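Long-range contact in CSE1 (Thermus thermophilus, PDB 4AN8), which is part of the Cascade ribonucleoprotein complex and probably acts in CRISPR-based adaptive immunity against viruses and plasmids: residues 8-20 against 95-107. Sequence-based numbering, arbitrary orientation. Where two conformers were deposited one is given.
Sequences LEKFNLIDEPWIP and LNRFRDRFFLFHP
Lys10 and Phe105 form an antiparallel hydrogen-bonded pair, and a classic beta bulge puts Leu104 and Phe105 together opposite Lys10. The short antiparallel pairing joins strand 10-12 to the chain that follows helix 88-98. Lys10 N donates to Phe105 O at 2.9 Å, and Lys10 O accepts from Phe105 N. Further along, Leu104 N bonds to Phe11 O and Leu13 N to Phe102 O.

The tight part lies around Asn12 and Ile14. Asn12 holds CG anti to the backbone N (chi1 -165°), which carries the amide over the Phe103 ring. The amide stands nearly upright on that ring, with ND2 3.3 Å above its plane. Its OD1 accepts from Ile14 N in an Asx turn. Ile14 crosses Phe102 at about a right angle, with CG1 over the ring face and CD1 3.7 Å from Phe102 CD1. Leu95 CD2, from helix 88-98, lies 3.9 Å from Ile14 CD1. Trp219 and Phe111 also meet the Phe102 ring; Ile14, Leu95 and Phe102 are buried.

The other end is looser and more exposed. Glu9 lays its CG over the opposite face of Phe103, 3.7 Å from the ring centroid, with the carboxylate nearly parallel to the ring. Glu9 OE2 lies 4.4 Å from Asp100 OD1, probably an unfavourable approach of like charges. Lys10 turns its amine away to a salt bridge with Asp256.

Arg99 O takes two donors from opposite faces of its carbonyl plane: Phe102 N, and Asn12 ND2 at 3.0 Å.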
ATOM      1  N   LEU A   8     -17.134  11.365 -28.731  1.00 57.99           N
ATOM      2  CA  LEU A   8     -15.813  10.993 -29.241  1.00 57.99           C
ATOM      3  C   LEU A   8     -14.735  11.453 -28.271  1.00 57.99           C
ATOM      4  O   LEU A   8     -14.019  10.652 -27.705  1.00 57.99           O
ATOM      5  CB  LEU A   8     -15.578  11.590 -30.633  1.00 68.84           C
ATOM      6  CG  LEU A   8     -16.282  10.896 -31.810  1.00 68.84           C
ATOM      7  CD1 LEU A   8     -17.735  10.555 -31.497  1.00 68.84           C
ATOM      8  CD2 LEU A   8     -16.194  11.755 -33.064  1.00 68.84           C
ATOM      9  N   GLU A   9     -14.624  12.759 -28.099  1.00 44.90           N
ATOM     10  CA  GLU A   9     -13.863  13.345 -27.011  1.00 44.90           C
ATOM     11  C   GLU A   9     -14.819  13.370 -25.816  1.00 44.90           C
ATOM     12  O   GLU A   9     -15.833  14.060 -25.856  1.00 44.90           O
ATOM     13  CB  GLU A   9     -13.463  14.763 -27.401  1.00 61.51           C
ATOM     14  CG  GLU A   9     -12.342  15.359 -26.600  1.00 61.51           C
ATOM     15  CD  GLU A   9     -12.079  16.808 -26.979  1.00 61.51           C
ATOM     16  OE1 GLU A   9     -12.966  17.657 -26.716  1.00 61.51           O
ATOM     17  OE2 GLU A   9     -10.985  17.097 -27.528  1.00 61.51           O
ATOM     18  N   LYS A  10     -14.537  12.600 -24.769  1.00 25.84           N
ATOM     19  CA  LYS A  10     -15.502  12.470 -23.672  1.00 25.84           C
ATOM     20  C   LYS A  10     -14.903  12.197 -22.277  1.00 25.84           C
ATOM     21  O   LYS A  10     -13.885  11.517 -22.142  1.00 25.84           O
ATOM     22  CB  LYS A  10     -16.544  11.408 -24.017  1.00 34.04           C
ATOM     23  CG  LYS A  10     -17.624  11.278 -22.971  1.00 34.04           C
ATOM     24  CD  LYS A  10     -18.522  10.078 -23.246  1.00 34.04           C
ATOM     25  CE  LYS A  10     -19.410  10.302 -24.468  1.00 34.04           C
ATOM     26  NZ  LYS A  10     -20.246   9.092 -24.726  1.00 34.04           N
ATOM     27  N   PHE A  11     -15.546  12.772 -21.257  1.00 22.31           N
ATOM     28  CA  PHE A  11     -15.273  12.492 -19.853  1.00 22.31           C
ATOM     29  C   PHE A  11     -13.865  12.879 -19.373  1.00 22.31           C
ATOM     30  O   PHE A  11     -12.995  12.038 -19.136  1.00 22.31           O
ATOM     31  CB  PHE A  11     -15.599  11.042 -19.510  1.00 20.89           C
ATOM     32  CG  PHE A  11     -15.827  10.807 -18.029  1.00 20.89           C
ATOM     33  CD1 PHE A  11     -17.097  10.979 -17.461  1.00 20.89           C
ATOM     34  CD2 PHE A  11     -14.774  10.422 -17.198  1.00 20.89           C
ATOM     35  CE1 PHE A  11     -17.310  10.769 -16.077  1.00 20.89           C
ATOM     36  CE2 PHE A  11     -14.981  10.195 -15.818  1.00 20.89           C
ATOM     37  CZ  PHE A  11     -16.246  10.375 -15.264  1.00 20.89           C
ATOM     38  N   ASN A  12     -13.672  14.169 -19.193  1.00 22.32           N
ATOM     39  CA  ASN A  12     -12.412  14.684 -18.730  1.00 22.32           C
ATOM     40  C   ASN A  12     -12.229  14.470 -17.210  1.00 22.32           C
ATOM     41  O   ASN A  12     -13.086  14.838 -16.394  1.00 22.32           O
ATOM     42  CB  ASN A  12     -12.304  16.162 -19.097  1.00 23.90           C
ATOM     43  CG  ASN A  12     -10.905  16.674 -18.971  1.00 23.90           C
ATOM     44  OD1 ASN A  12     -10.403  16.851 -17.860  1.00 23.90           O
ATOM     45  ND2 ASN A  12     -10.240  16.895 -20.105  1.00 23.90           N
ATOM     46  N   LEU A  13     -11.102  13.872 -16.834  1.00 21.65           N
ATOM     47  CA  LEU A  13     -10.886  13.537 -15.436  1.00 21.65           C
ATOM     48  C   LEU A  13     -10.580  14.751 -14.575  1.00 21.65           C
ATOM     49  O   LEU A  13     -10.551  14.660 -13.344  1.00 21.65           O
ATOM     50  CB  LEU A  13      -9.792  12.485 -15.302  1.00 15.57           C
ATOM     51  CG  LEU A  13     -10.106  11.181 -16.048  1.00 15.57           C
ATOM     52  CD1 LEU A  13      -8.860  10.326 -16.089  1.00 15.57           C
ATOM     53  CD2 LEU A  13     -11.272  10.446 -15.392  1.00 15.57           C
ATOM     54  N   ILE A  14     -10.341  15.890 -15.204  1.00 21.47           N
ATOM     55  CA  ILE A  14     -10.098  17.102 -14.427  1.00 21.47           C
ATOM     56  C   ILE A  14     -11.400  17.714 -13.931  1.00 21.47           C
ATOM     57  O   ILE A  14     -11.426  18.314 -12.861  1.00 21.47           O
ATOM     58  CB  ILE A  14      -9.347  18.165 -15.224  1.00 22.50           C
ATOM     59  CG1 ILE A  14      -7.915  17.686 -15.454  1.00 22.50           C
ATOM     60  CG2 ILE A  14      -9.401  19.514 -14.483  1.00 22.50           C
ATOM     61  CD1 ILE A  14      -7.187  18.381 -16.572  1.00 22.50           C
ATOM     62  N   ASP A  15     -12.483  17.526 -14.682  1.00 37.87           N
ATOM     63  CA  ASP A  15     -13.730  18.219 -14.385  1.00 37.87           C
ATOM     64  C   ASP A  15     -14.894  17.326 -13.955  1.00 37.87           C
ATOM     65  O   ASP A  15     -15.831  17.790 -13.305  1.00 37.87           O
ATOM     66  CB  ASP A  15     -14.143  19.072 -15.580  1.00 54.40           C
ATOM     67  CG  ASP A  15     -13.067  20.045 -15.988  1.00 54.40           C
ATOM     68  OD1 ASP A  15     -12.663  20.882 -15.155  1.00 54.40           O
ATOM     69  OD2 ASP A  15     -12.616  19.976 -17.143  1.00 54.40           O
ATOM     70  N   GLU A  16     -14.842  16.051 -14.299  1.00 29.05           N
ATOM     71  CA  GLU A  16     -15.978  15.179 -14.018  1.00 29.05           C
ATOM     72  C   GLU A  16     -15.872  14.473 -12.666  1.00 29.05           C
ATOM     73  O   GLU A  16     -14.779  14.235 -12.146  1.00 29.05           O
ATOM     74  CB  GLU A  16     -16.162  14.155 -15.142  1.00 58.93           C
ATOM     75  CG  GLU A  16     -16.298  14.772 -16.521  1.00 58.93           C
ATOM     76  CD  GLU A  16     -17.634  15.475 -16.738  1.00 58.93           C
ATOM     77  OE1 GLU A  16     -18.582  15.251 -15.951  1.00 58.93           O
ATOM     78  OE2 GLU A  16     -17.738  16.250 -17.709  1.00 58.93           O
ATOM     79  N   PRO A  17     -17.019  14.140 -12.082  1.00 29.66           N
ATOM     80  CA  PRO A  17     -16.970  13.476 -10.776  1.00 29.66           C
ATOM     81  C   PRO A  17     -16.557  12.017 -10.895  1.00 29.66           C
ATOM     82  O   PRO A  17     -17.264  11.259 -11.522  1.00 29.66           O
ATOM     83  CB  PRO A  17     -18.417  13.591 -10.262  1.00 27.62           C
ATOM     84  CG  PRO A  17     -19.269  13.932 -11.481  1.00 27.62           C
ATOM     85  CD  PRO A  17     -18.364  14.634 -12.446  1.00 27.62           C
ATOM     86  N   TRP A  18     -15.429  11.624 -10.320  1.00 22.05           N
ATOM     87  CA  TRP A  18     -15.017  10.219 -10.374  1.00 22.05           C
ATOM     88  C   TRP A  18     -14.186   9.820  -9.164  1.00 22.05           C
ATOM     89  O   TRP A  18     -13.982   8.638  -8.920  1.00 22.05           O
ATOM     90  CB  TRP A  18     -14.256   9.907 -11.680  1.00 18.23           C
ATOM     91  CG  TRP A  18     -12.946  10.596 -11.811  1.00 18.23           C
ATOM     92  CD1 TRP A  18     -12.738  11.917 -12.064  1.00 18.23           C
ATOM     93  CD2 TRP A  18     -11.647   9.990 -11.716  1.00 18.23           C
ATOM     94  NE1 TRP A  18     -11.384  12.180 -12.107  1.00 18.23           N
ATOM     95  CE2 TRP A  18     -10.697  11.009 -11.903  1.00 18.23           C
ATOM     96  CE3 TRP A  18     -11.198   8.678 -11.482  1.00 18.23           C
ATOM     97  CZ2 TRP A  18      -9.327  10.762 -11.870  1.00 18.23           C
ATOM     98  CZ3 TRP A  18      -9.840   8.433 -11.450  1.00 18.23           C
ATOM     99  CH2 TRP A  18      -8.919   9.466 -11.636  1.00 18.23           C
ATOM    100  N   ILE A  19     -13.714  10.813  -8.409  1.00 20.43           N
ATOM    101  CA  ILE A  19     -12.896  10.587  -7.219  1.00 20.43           C
ATOM    102  C   ILE A  19     -13.793  10.636  -5.973  1.00 20.43           C
ATOM    103  O   ILE A  19     -14.346  11.690  -5.629  1.00 20.43           O
ATOM    104  CB  ILE A  19     -11.783  11.661  -7.099  1.00 16.57           C
ATOM    105  CG1 ILE A  19     -10.909  11.692  -8.357  1.00 16.57           C
ATOM    106  CG2 ILE A  19     -10.920  11.440  -5.856  1.00 16.57           C
ATOM    107  CD1 ILE A  19      -9.924  12.836  -8.375  1.00 16.57           C
ATOM    108  N   PRO A  20     -13.961   9.489  -5.297  1.00 25.35           N
ATOM    109  CA  PRO A  20     -14.848   9.464  -4.130  1.00 25.35           C
ATOM    110  C   PRO A  20     -14.187  10.059  -2.888  1.00 25.35           C
ATOM    111  O   PRO A  20     -13.218   9.477  -2.383  1.00 25.35           O
ATOM    112  CB  PRO A  20     -15.112   7.967  -3.912  1.00 19.95           C
ATOM    113  CG  PRO A  20     -14.163   7.235  -4.847  1.00 19.95           C
ATOM    114  CD  PRO A  20     -13.235   8.227  -5.468  1.00 19.95           C
ATOM    115  N   LEU A  95      -3.098  22.318 -15.236  1.00 29.96           N
ATOM    116  CA  LEU A  95      -4.291  21.593 -15.681  1.00 29.96           C
ATOM    117  C   LEU A  95      -4.865  22.094 -17.029  1.00 29.96           C
ATOM    118  O   LEU A  95      -5.378  21.314 -17.846  1.00 29.96           O
ATOM    119  CB  LEU A  95      -5.367  21.643 -14.589  1.00 29.45           C
ATOM    120  CG  LEU A  95      -5.053  20.813 -13.334  1.00 29.45           C
ATOM    121  CD1 LEU A  95      -6.207  20.842 -12.355  1.00 29.45           C
ATOM    122  CD2 LEU A  95      -4.696  19.360 -13.705  1.00 29.45           C
ATOM    123  N   ASN A  96      -4.785  23.400 -17.257  1.00 32.88           N
ATOM    124  CA  ASN A  96      -5.226  23.973 -18.524  1.00 32.88           C
ATOM    125  C   ASN A  96      -4.308  23.556 -19.652  1.00 32.88           C
ATOM    126  O   ASN A  96      -4.767  23.214 -20.733  1.00 32.88           O
ATOM    127  CB  ASN A  96      -5.320  25.495 -18.430  1.00 53.78           C
ATOM    128  CG  ASN A  96      -6.434  25.945 -17.509  1.00 53.78           C
ATOM    129  OD1 ASN A  96      -7.471  25.286 -17.404  1.00 53.78           O
ATOM    130  ND2 ASN A  96      -6.226  27.062 -16.828  1.00 53.78           N
ATOM    131  N   ARG A  97      -3.007  23.557 -19.393  1.00 25.25           N
ATOM    132  CA  ARG A  97      -2.039  23.097 -20.393  1.00 25.25           C
ATOM    133  C   ARG A  97      -2.193  21.612 -20.791  1.00 25.25           C
ATOM    134  O   ARG A  97      -1.997  21.265 -21.949  1.00 25.25           O
ATOM    135  CB  ARG A  97      -0.607  23.365 -19.921  1.00 44.01           C
ATOM    136  CG  ARG A  97       0.458  22.826 -20.885  1.00 44.01           C
ATOM    137  CD  ARG A  97       1.872  23.041 -20.353  1.00 44.01           C
ATOM    138  NE  ARG A  97       2.234  24.453 -20.404  1.00 44.01           N
ATOM    139  CZ  ARG A  97       3.211  25.000 -19.694  1.00 44.01           C
ATOM    140  NH1 ARG A  97       3.923  24.240 -18.871  1.00 44.01           N
ATOM    141  NH2 ARG A  97       3.477  26.303 -19.813  1.00 44.01           N
ATOM    142  N   PHE A  98      -2.525  20.732 -19.837  1.00 24.39           N
ATOM    143  CA  PHE A  98      -2.598  19.297 -20.150  1.00 24.39           C
ATOM    144  C   PHE A  98      -4.011  18.735 -20.226  1.00 24.39           C
ATOM    145  O   PHE A  98      -4.207  17.551 -20.471  1.00 24.39           O
ATOM    146  CB  PHE A  98      -1.670  18.481 -19.232  1.00 20.31           C
ATOM    147  CG  PHE A  98      -0.214  18.777 -19.463  1.00 20.31           C
ATOM    148  CD1 PHE A  98       0.447  18.234 -20.559  1.00 20.31           C
ATOM    149  CD2 PHE A  98       0.471  19.646 -18.633  1.00 20.31           C
ATOM    150  CE1 PHE A  98       1.785  18.532 -20.808  1.00 20.31           C
ATOM    151  CE2 PHE A  98       1.787  19.950 -18.864  1.00 20.31           C
ATOM    152  CZ  PHE A  98       2.452  19.388 -19.964  1.00 20.31           C
ATOM    153  N   ARG A  99      -4.985  19.616 -20.070  1.00 27.89           N
ATOM    154  CA  ARG A  99      -6.391  19.232 -20.120  0.50 27.89           C
ATOM    155  C   ARG A  99      -6.726  18.267 -21.262  1.00 27.89           C
ATOM    156  O   ARG A  99      -7.467  17.307 -21.079  1.00 27.89           O
ATOM    157  CB  ARG A  99      -7.273  20.475 -20.227  0.50 29.01           C
ATOM    158  CG  ARG A  99      -8.732  20.133 -20.436  0.50 29.01           C
ATOM    159  CD  ARG A  99      -9.609  21.360 -20.519  0.50 29.01           C
ATOM    160  NE  ARG A  99     -10.910  21.008 -21.071  0.50 29.01           N
ATOM    161  CZ  ARG A  99     -11.936  20.600 -20.337  0.50 29.01           C
ATOM    162  NH1 ARG A  99     -11.805  20.507 -19.022  0.50 29.01           N
ATOM    163  NH2 ARG A  99     -13.090  20.295 -20.913  0.50 29.01           N
ATOM    164  N   ASP A 100      -6.185  18.509 -22.443  1.00 24.52           N
ATOM    165  CA  ASP A 100      -6.544  17.648 -23.571  1.00 24.52           C
ATOM    166  C   ASP A 100      -5.949  16.244 -23.481  1.00 24.52           C
ATOM    167  O   ASP A 100      -6.247  15.394 -24.328  1.00 24.52           O
ATOM    168  CB  ASP A 100      -6.207  18.315 -24.902  1.00 55.74           C
ATOM    169  CG  ASP A 100      -7.088  19.522 -25.177  1.00 55.74           C
ATOM    170  OD1 ASP A 100      -8.314  19.430 -24.942  1.00 55.74           O
ATOM    171  OD2 ASP A 100      -6.554  20.570 -25.609  1.00 55.74           O
ATOM    172  N   ARG A 101      -5.141  15.995 -22.451  1.00 20.97           N
ATOM    173  CA  ARG A 101      -4.619  14.647 -22.208  1.00 20.97           C
ATOM    174  C   ARG A 101      -5.393  13.882 -21.105  1.00 20.97           C
ATOM    175  O   ARG A 101      -5.065  12.735 -20.785  1.00 20.97           O
ATOM    176  CB  ARG A 101      -3.115  14.683 -21.896  1.00 24.27           C
ATOM    177  CG  ARG A 101      -2.217  15.195 -23.054  1.00 24.27           C
ATOM    178  CD  ARG A 101      -2.186  14.261 -24.258  1.00 24.27           C
ATOM    179  NE  ARG A 101      -1.609  12.956 -23.931  1.00 24.27           N
ATOM    180  CZ  ARG A 101      -0.317  12.639 -24.035  1.00 24.27           C
ATOM    181  NH1 ARG A 101       0.561  13.532 -24.477  1.00 24.27           N
ATOM    182  NH2 ARG A 101       0.097  11.414 -23.706  1.00 24.27           N
ATOM    183  N   PHE A 102      -6.439  14.496 -20.559  1.00 23.88           N
ATOM    184  CA  PHE A 102      -7.158  13.900 -19.432  1.00 23.88           C
ATOM    185  C   PHE A 102      -8.551  13.428 -19.767  1.00 23.88           C
ATOM    186  O   PHE A 102      -9.340  13.129 -18.874  1.00 23.88           O
ATOM    187  CB  PHE A 102      -7.217  14.868 -18.252  1.00 19.61           C
ATOM    188  CG  PHE A 102      -5.968  14.880 -17.416  1.00 19.61           C
ATOM    189  CD1 PHE A 102      -4.907  15.700 -17.757  1.00 19.61           C
ATOM    190  CD2 PHE A 102      -5.848  14.036 -16.306  1.00 19.61           C
ATOM    191  CE1 PHE A 102      -3.772  15.722 -16.991  1.00 19.61           C
ATOM    192  CE2 PHE A 102      -4.713  14.034 -15.533  1.00 19.61           C
ATOM    193  CZ  PHE A 102      -3.671  14.884 -15.864  1.00 19.61           C
ATOM    194  N   PHE A 103      -8.859  13.353 -21.054  1.00 20.36           N
ATOM    195  CA  PHE A 103     -10.110  12.732 -21.476  1.00 20.36           C
ATOM    196  C   PHE A 103      -9.984  11.215 -21.416  1.00 20.36           C
ATOM    197  O   PHE A 103      -9.003  10.627 -21.892  1.00 20.36           O
ATOM    198  CB  PHE A 103     -10.532  13.170 -22.889  1.00 24.15           C
ATOM    199  CG  PHE A 103     -11.018  14.600 -22.981  1.00 24.15           C
ATOM    200  CD1 PHE A 103     -12.336  14.914 -22.731  1.00 24.15           C
ATOM    201  CD2 PHE A 103     -10.153  15.623 -23.358  1.00 24.15           C
ATOM    202  CE1 PHE A 103     -12.797  16.228 -22.831  1.00 24.15           C
ATOM    203  CE2 PHE A 103     -10.613  16.947 -23.458  1.00 24.15           C
ATOM    204  CZ  PHE A 103     -11.935  17.235 -23.199  1.00 24.15           C
ATOM    205  N   LEU A 104     -10.999  10.589 -20.823  1.00 27.34           N
ATOM    206  CA  LEU A 104     -11.054   9.139 -20.727  1.00 27.34           C
ATOM    207  C   LEU A 104     -11.237   8.506 -22.113  1.00 27.34           C
ATOM    208  O   LEU A 104     -10.725   7.422 -22.372  1.00 27.34           O
ATOM    209  CB  LEU A 104     -12.202   8.722 -19.802  1.00 18.67           C
ATOM    210  CG  LEU A 104     -12.212   7.256 -19.378  1.00 18.67           C
ATOM    211  CD1 LEU A 104     -10.862   6.873 -18.681  1.00 18.67           C
ATOM    212  CD2 LEU A 104     -13.438   6.919 -18.521  1.00 18.67           C
ATOM    213  N   PHE A 105     -12.001   9.171 -22.978  1.00 23.39           N
ATOM    214  CA  PHE A 105     -12.170   8.757 -24.385  1.00 23.39           C
ATOM    215  C   PHE A 105     -11.731   9.906 -25.295  1.00 23.39           C
ATOM    216  O   PHE A 105     -12.122  11.068 -25.097  1.00 23.39           O
ATOM    217  CB  PHE A 105     -13.622   8.371 -24.696  1.00 19.94           C
ATOM    218  CG  PHE A 105     -14.191   7.364 -23.746  1.00 19.94           C
ATOM    219  CD1 PHE A 105     -14.010   6.008 -23.961  1.00 19.94           C
ATOM    220  CD2 PHE A 105     -14.894   7.782 -22.620  1.00 19.94           C
ATOM    221  CE1 PHE A 105     -14.526   5.066 -23.066  1.00 19.94           C
ATOM    222  CE2 PHE A 105     -15.435   6.849 -21.705  1.00 19.94           C
ATOM    223  CZ  PHE A 105     -15.242   5.496 -21.916  1.00 19.94           C
ATOM    224  N   HIS A 106     -10.900   9.578 -26.277  1.00 28.90           N
ATOM    225  CA  HIS A 106     -10.250  10.585 -27.095  1.00 28.90           C
ATOM    226  C   HIS A 106      -9.725   9.915 -28.347  1.00 28.90           C
ATOM    227  O   HIS A 106      -9.165   8.823 -28.276  1.00 28.90           O
ATOM    228  CB  HIS A 106      -9.103  11.211 -26.314  1.00 30.84           C
ATOM    229  CG  HIS A 106      -8.630  12.508 -26.877  1.00 30.84           C
ATOM    230  ND1 HIS A 106      -7.736  12.583 -27.926  1.00 30.84           N
ATOM    231  CD2 HIS A 106      -8.937  13.787 -26.550  1.00 30.84           C
ATOM    232  CE1 HIS A 106      -7.504  13.853 -28.213  1.00 30.84           C
ATOM    233  NE2 HIS A 106      -8.222  14.604 -27.394  1.00 30.84           N
ATOM    234  N   PRO A 107      -9.892  10.562 -29.507  1.00 31.71           N
ATOM    235  CA  PRO A 107      -9.457   9.886 -30.740  1.00 31.71           C
ATOM    236  C   PRO A 107      -7.936   9.752 -30.858  1.00 31.71           C
ATOM    237  O   PRO A 107      -7.491   8.862 -31.567  1.00 31.71           O
ATOM    238  CB  PRO A 107     -10.006  10.790 -31.850  1.00 41.39           C
ATOM    239  CG  PRO A 107     -10.109  12.135 -31.221  1.00 41.39           C
ATOM    240  CD  PRO A 107     -10.447  11.902 -29.764  1.00 41.39           C
TER